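Local coordinates for hydrolase, alpha/beta hydrolase FOLD family (Staphylococcus aureus, PDB 2XMZ), which probably acts as the menaquinone-biosynthesis lyase MenH, forming 2-succinyl-6-hydroxy-2,4-cyclohexadiene-1-carboxylate, at residues F158-L164 with G244-E250; L113-P118 with I224-M228. All coordinates share one frame; numbering follows the deposited sequence.

How the contacts relate
From the N terminus, the end of strand 110-114 and the turn after it (113-118) come first. The chain then runs out into the helical cap, where 158-164 lies, returns to the sheet at strand 210-215, and enters helix 219-231, whose residues 224-228 close contact 2. After strand 235-240 it reaches 244-250, which closes contact 1 by meeting the cap. The two loops therefore cross: each holds one segment of the other. Contact 2 joins strand end to helix within the core, while contact 1 joins cap to core. They meet directly, since Ser115 OG probably bonds His245 O and Glu114 OE1 probably bonds His248 ND1.

Contact 1. Residues F158-L164 with G244-E250; sequences FQSQLEL and GHTIHVE
Leu164 lays its two methyls across the stem of Glu250 at about a right angle, CD2 lying 3.9 Å from Glu250 CG, while its CD1 also touches Val249 CG1 at 4.1 Å. Here the helical cap of the alpha/beta hydrolase fold, through the 3-10 turn of 158-164, sits against the histidine loop of the core. Next to this apolar patch the contact turns polar. Ser160 OG, held between the backbone N and the carbonyl carbon (chi1 70°), donates to Glu250 OE2 in a very short bond of 2.5 Å. Gln161 crosses the Glu250 side chain at about a right angle, its CG 3.6 Å from Glu250 OE2 and its amide plane turned 71° from the carboxylate plane.

Waters fill in between. One is shared by Ser160 OG and His245 N; a second accepts from Gln161 NE2 and Thr246 N and donates to Glu250 OE2. A third accepts from Gln161 NE2 and lies 2.8 Å from Thr246 OG1, which also hydrogen-bonds Tyr90 OH.

Beside this network, Phe158 brings CE1 to 4.4 Å from His245 CD2, with Thr246 OG1 near its ring plane at the edge. His245 hydrogen-bonds Asp218 through ND1 and Ser91 through NE2, consistent with a Ser-His-Asp triad, so the cap packs right beside the probable active site. Glu250 is gripped from the core side as well: Gly244 N gives a nearly straight bond (168°) to OE1, at 2.8 Å, arriving from above the carboxylate plane.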
loop_
_atom_site.group_PDB
_atom_site.type_symbol
_atom_site.label_atom_id
_atom_site.label_comp_id
_atom_site.label_asym_id
_atom_site.label_seq_id
_atom_site.Cartn_x
_atom_site.Cartn_y
_atom_site.Cartn_z
ATOM N N PHE A 158 10.076 0.964 11.998
ATOM C CA PHE A 158 9.376 -0.202 12.512
ATOM C C PHE A 158 9.537 -0.457 14.004
ATOM O O PHE A 158 9.130 -1.507 14.494
ATOM C CB PHE A 158 9.792 -1.437 11.727
ATOM C CG PHE A 158 9.532 -1.322 10.267
ATOM C CD1 PHE A 158 8.232 -1.182 9.796
ATOM C CD2 PHE A 158 10.593 -1.352 9.357
ATOM C CE1 PHE A 158 7.978 -1.076 8.415
ATOM C CE2 PHE A 158 10.366 -1.235 7.994
ATOM C CZ PHE A 158 9.045 -1.098 7.520
ATOM N N GLN A 159 10.108 0.505 14.731
ATOM C CA GLN A 159 10.393 0.317 16.152
ATOM C C GLN A 159 9.156 -0.125 16.950
ATOM O O GLN A 159 9.249 -0.981 17.832
ATOM C CB GLN A 159 11.006 1.594 16.744
ATOM C CG GLN A 159 11.490 1.452 18.153
ATOM C CD GLN A 159 12.201 2.690 18.659
ATOM O OE1 GLN A 159 12.803 2.673 19.742
ATOM N NE2 GLN A 159 12.145 3.774 17.882
ATOM N N SER A 160 7.997 0.439 16.613
ATOM C CA SER A 160 6.750 0.128 17.308
ATOM C C SER A 160 6.366 -1.356 17.182
ATOM O O SER A 160 5.656 -1.880 18.035
ATOM C CB SER A 160 5.606 0.995 16.787
ATOM O OG SER A 160 5.270 0.592 15.469
ATOM N N GLN A 161 6.854 -2.028 16.146
ATOM C CA GLN A 161 6.564 -3.463 15.984
ATOM C C GLN A 161 7.217 -4.348 17.041
ATOM O O GLN A 161 6.721 -5.438 17.328
ATOM C CB GLN A 161 6.947 -3.954 14.588
ATOM C CG GLN A 161 6.101 -3.329 13.484
ATOM C CD GLN A 161 6.340 -3.942 12.127
ATOM O OE1 GLN A 161 7.133 -4.891 11.978
ATOM N NE2 GLN A 161 5.640 -3.418 11.115
ATOM N N LEU A 162 8.325 -3.879 17.622
ATOM C CA LEU A 162 9.071 -4.657 18.618
ATOM C C LEU A 162 8.219 -4.902 19.864
ATOM O O LEU A 162 8.541 -5.747 20.710
ATOM C CB LEU A 162 10.377 -3.950 18.998
ATOM C CG LEU A 162 11.368 -3.669 17.867
ATOM C CD1 LEU A 162 12.314 -2.544 18.281
ATOM C CD2 LEU A 162 12.149 -4.931 17.455
ATOM N N GLU A 163 7.116 -4.167 19.932
ATOM C CA GLU A 163 6.164 -4.259 21.020
ATOM C C GLU A 163 4.969 -5.182 20.716
ATOM O O GLU A 163 4.146 -5.440 21.597
ATOM C CB GLU A 163 5.672 -2.850 21.388
ATOM C CG GLU A 163 6.679 -2.039 22.207
ATOM C CD GLU A 163 6.792 -2.541 23.629
ATOM O OE1 GLU A 163 7.468 -3.575 23.866
ATOM O OE2 GLU A 163 6.199 -1.896 24.520
ATOM N N LEU A 164 4.879 -5.674 19.485
ATOM C CA LEU A 164 3.756 -6.522 19.074
ATOM C C LEU A 164 3.819 -7.910 19.699
ATOM O O LEU A 164 4.887 -8.326 20.155
ATOM C CB LEU A 164 3.684 -6.620 17.544
ATOM C CG LEU A 164 3.209 -5.322 16.886
ATOM C CD1 LEU A 164 3.365 -5.368 15.382
ATOM C CD2 LEU A 164 1.774 -4.941 17.303
ATOM N N GLY A 244 2.334 2.583 15.066
ATOM C CA GLY A 244 3.338 3.065 14.131
ATOM C C GLY A 244 2.891 2.961 12.689
ATOM O O GLY A 244 1.731 3.252 12.342
ATOM N N HIS A 245 3.812 2.536 11.845
ATOM C CA HIS A 245 3.615 2.600 10.406
ATOM C C HIS A 245 2.528 1.634 9.916
ATOM O O HIS A 245 1.633 2.027 9.157
ATOM C CB HIS A 245 4.937 2.305 9.707
ATOM C CG HIS A 245 4.963 2.722 8.276
ATOM N ND1 HIS A 245 4.933 4.045 7.886
ATOM C CD2 HIS A 245 5.057 1.994 7.138
ATOM C CE1 HIS A 245 4.983 4.110 6.566
ATOM N NE2 HIS A 245 5.080 2.883 6.088
ATOM N N THR A 246 2.609 0.380 10.355
ATOM C CA THR A 246 1.676 -0.659 9.878
ATOM C C THR A 246 0.479 -0.748 10.828
ATOM O O THR A 246 0.332 -1.713 11.595
ATOM C CB THR A 246 2.351 -2.024 9.728
ATOM O OG1 THR A 246 3.682 -1.862 9.224
ATOM C CG2 THR A 246 1.561 -2.923 8.785
ATOM N N ILE A 247 -0.370 0.264 10.747
ATOM C CA ILE A 247 -1.561 0.369 11.582
ATOM C C ILE A 247 -2.450 -0.873 11.465
ATOM O O ILE A 247 -2.901 -1.401 12.480
ATOM C CB ILE A 247 -2.434 1.573 11.203
ATOM C CG1 ILE A 247 -1.613 2.859 11.060
ATOM C CG2 ILE A 247 -3.561 1.750 12.250
ATOM C CD1 ILE A 247 -2.374 3.970 10.315
ATOM N N HIS A 248 -2.681 -1.355 10.244
ATOM C CA HIS A 248 -3.616 -2.487 10.040
ATOM C C HIS A 248 -3.180 -3.753 10.763
ATOM O O HIS A 248 -3.961 -4.702 10.924
ATOM C CB HIS A 248 -3.927 -2.726 8.542
ATOM C CG HIS A 248 -2.784 -3.246 7.724
ATOM N ND1 HIS A 248 -2.038 -2.445 6.892
ATOM C CD2 HIS A 248 -2.309 -4.505 7.555
ATOM C CE1 HIS A 248 -1.115 -3.173 6.287
ATOM N NE2 HIS A 248 -1.272 -4.433 6.659
ATOM N N VAL A 249 -1.931 -3.775 11.206
ATOM C CA VAL A 249 -1.426 -4.911 11.990
ATOM C C VAL A 249 -1.372 -4.620 13.500
ATOM O O VAL A 249 -1.528 -5.529 14.314
ATOM C CB VAL A 249 -0.033 -5.334 11.487
ATOM C CG1 VAL A 249 0.620 -6.282 12.447
ATOM C CG2 VAL A 249 -0.153 -6.010 10.142
ATOM N N GLU A 250 -1.125 -3.362 13.864
ATOM C CA GLU A 250 -0.861 -3.013 15.261
ATOM C C GLU A 250 -2.158 -2.772 16.019
ATOM O O GLU A 250 -2.255 -3.102 17.204
ATOM C CB GLU A 250 0.058 -1.788 15.362
ATOM C CG GLU A 250 1.425 -2.006 14.738
ATOM C CD GLU A 250 2.457 -0.975 15.171
ATOM O OE1 GLU A 250 2.114 -0.034 15.925
ATOM O OE2 GLU A 250 3.625 -1.112 14.733
HETATM O O HOH W 1 6.128 1.061 12.899
HETATM O O HOH W 2 4.295 -0.800 12.338
HETATM O O HOH W 3 4.917 -4.263 8.461
#

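Contact 2. Residues L113-P118 with I224-M228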
loop_
_atom_site.group_PDB
_atom_site.type_symbol
_atom_site.label_atom_id
_atom_site.label_comp_id
_atom_site.label_asym_id
_atom_site.label_seq_id
_atom_site.Cartn_x
_atom_site.Cartn_y
_atom_site.Cartn_z
ATOM N N LEU A 113 -5.748 5.565 1.996
ATOM C CA LEU A 113 -4.308 5.612 2.081
ATOM C C LEU A 113 -3.877 5.376 3.525
ATOM O O LEU A 113 -4.294 6.108 4.436
ATOM C CB LEU A 113 -3.828 7.000 1.623
ATOM C CG LEU A 113 -4.314 7.413 0.218
ATOM C CD1 LEU A 113 -3.880 8.837 -0.054
ATOM C CD2 LEU A 113 -3.770 6.491 -0.855
ATOM N N GLU A 114 -3.023 4.380 3.723
ATOM C CA GLU A 114 -2.513 4.077 5.037
ATOM C C GLU A 114 -1.011 4.241 5.027
ATOM O O GLU A 114 -0.285 3.556 4.271
ATOM C CB GLU A 114 -2.874 2.652 5.484
ATOM C CG GLU A 114 -2.283 2.308 6.873
ATOM C CD GLU A 114 -2.235 0.816 7.172
ATOM O OE1 GLU A 114 -2.673 -0.000 6.331
ATOM O OE2 GLU A 114 -1.720 0.453 8.253
ATOM N N SER A 115 -0.540 5.156 5.853
ATOM C CA SER A 115 0.903 5.345 6.065
ATOM C C SER A 115 1.677 5.411 4.738
ATOM O O SER A 115 2.613 4.649 4.511
ATOM C CB SER A 115 1.429 4.211 6.942
ATOM O OG SER A 115 0.773 4.214 8.189
ATOM N N THR A 116 1.290 6.339 3.871
ATOM C CA THR A 116 1.931 6.422 2.557
ATOM C C THR A 116 2.371 7.854 2.257
ATOM O O THR A 116 2.216 8.765 3.097
ATOM C CB THR A 116 0.999 5.856 1.457
ATOM O OG1 THR A 116 1.727 5.599 0.251
ATOM C CG2 THR A 116 -0.203 6.779 1.139
ATOM N N SER A 117 2.883 8.055 1.048
ATOM C CA SER A 117 3.257 9.386 0.596
ATOM C C SER A 117 3.117 9.486 -0.921
ATOM O O SER A 117 3.078 8.452 -1.627
ATOM C CB SER A 117 4.691 9.722 1.022
ATOM O OG SER A 117 5.588 9.175 0.099
ATOM N N PRO A 118 3.009 10.724 -1.432
ATOM C CA PRO A 118 2.912 10.954 -2.855
ATOM C C PRO A 118 4.300 11.083 -3.485
ATOM O O PRO A 118 4.434 11.601 -4.588
ATOM C CB PRO A 118 2.134 12.290 -2.947
ATOM C CG PRO A 118 1.887 12.719 -1.559
ATOM C CD PRO A 118 2.851 11.981 -0.690
ATOM N N ILE A 224 3.287 13.774 6.804
ATOM C CA ILE A 224 2.915 13.561 5.398
ATOM C C ILE A 224 1.393 13.455 5.201
ATOM O O ILE A 224 0.830 14.070 4.282
ATOM C CB ILE A 224 3.613 12.332 4.822
ATOM C CG1 ILE A 224 5.137 12.579 4.771
ATOM C CG2 ILE A 224 3.066 11.990 3.413
ATOM C CD1 ILE A 224 5.874 11.391 4.197
ATOM N N ALA A 225 0.737 12.709 6.082
ATOM C CA ALA A 225 -0.712 12.490 6.001
ATOM C C ALA A 225 -1.448 13.795 6.109
ATOM O O ALA A 225 -2.379 14.041 5.341
ATOM C CB ALA A 225 -1.178 11.528 7.087
ATOM N N LYS A 226 -1.007 14.658 7.028
ATOM C CA LYS A 226 -1.651 15.954 7.240
ATOM C C LYS A 226 -1.494 16.831 5.995
ATOM O O LYS A 226 -2.443 17.494 5.561
ATOM C CB LYS A 226 -1.087 16.677 8.473
ATOM C CG LYS A 226 -1.515 16.074 9.813
ATOM C CD LYS A 226 -1.077 16.957 11.005
ATOM C CE LYS A 226 -1.045 16.136 12.295
ATOM N NZ LYS A 226 -0.653 16.948 13.474
ATOM N N LYS A 227 -0.299 16.805 5.412
ATOM C CA LYS A 227 -0.030 17.583 4.204
ATOM C C LYS A 227 -0.873 17.101 3.022
ATOM O O LYS A 227 -1.460 17.916 2.340
ATOM C CB LYS A 227 1.443 17.536 3.846
ATOM C CG LYS A 227 2.321 18.438 4.666
ATOM C CD LYS A 227 3.732 18.242 4.143
ATOM C CE LYS A 227 4.775 18.444 5.206
ATOM N NZ LYS A 227 6.127 18.179 4.661
ATOM N N MET A 228 -0.924 15.785 2.807
ATOM C CA MET A 228 -1.794 15.183 1.790
ATOM C C MET A 228 -3.256 15.598 1.981
ATOM O O MET A 228 -3.919 16.002 1.029
ATOM C CB MET A 228 -1.698 13.650 1.804
ATOM C CG MET A 228 -0.342 13.088 1.377
ATOM S SD MET A 228 -0.487 11.383 0.900
ATOM C CE MET A 228 -0.933 10.652 2.476
#
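Met228 and Pro118 make the main apolar pairing, with the thioether running obliquely past the proline ring so that SD sits 3.7 Å from Pro118 CG. The bend at chi3 (-66°) then carries the methyl on between the last strand residues and the loop after them: CE is 4.3 Å from Leu113 CD1 on the strand and 4.2 Å from Thr116 CG2 on the loop. One helical turn earlier, Ile224 adds a second apolar touch. Its CG2 branch, anti to the backbone N, packs 3.7 Å from Ser117 CB and reaches Pro118 CD as well.

Carbon-to-oxygen contacts form a second group. Thr116 O has Ile224 CG2 at 3.4 Å and Met228 CE at 3.7 Å, so two methyl groups close in on this carbonyl oxygen.

In fold terms, this joins helix 219-231 to the end of strand 110-114 and the loop that follows it, and Leu98 of helix 92-103 touches both Pro118 and Met228. Thr116 OG1 bonds Ser91 O, and Ser117 OG bonds Gly119 N. No hydrogen bond crosses between the segments and the touching groups are largely apolar, which implies that the helix is seated here by the fit of methyls, thioether and proline ring.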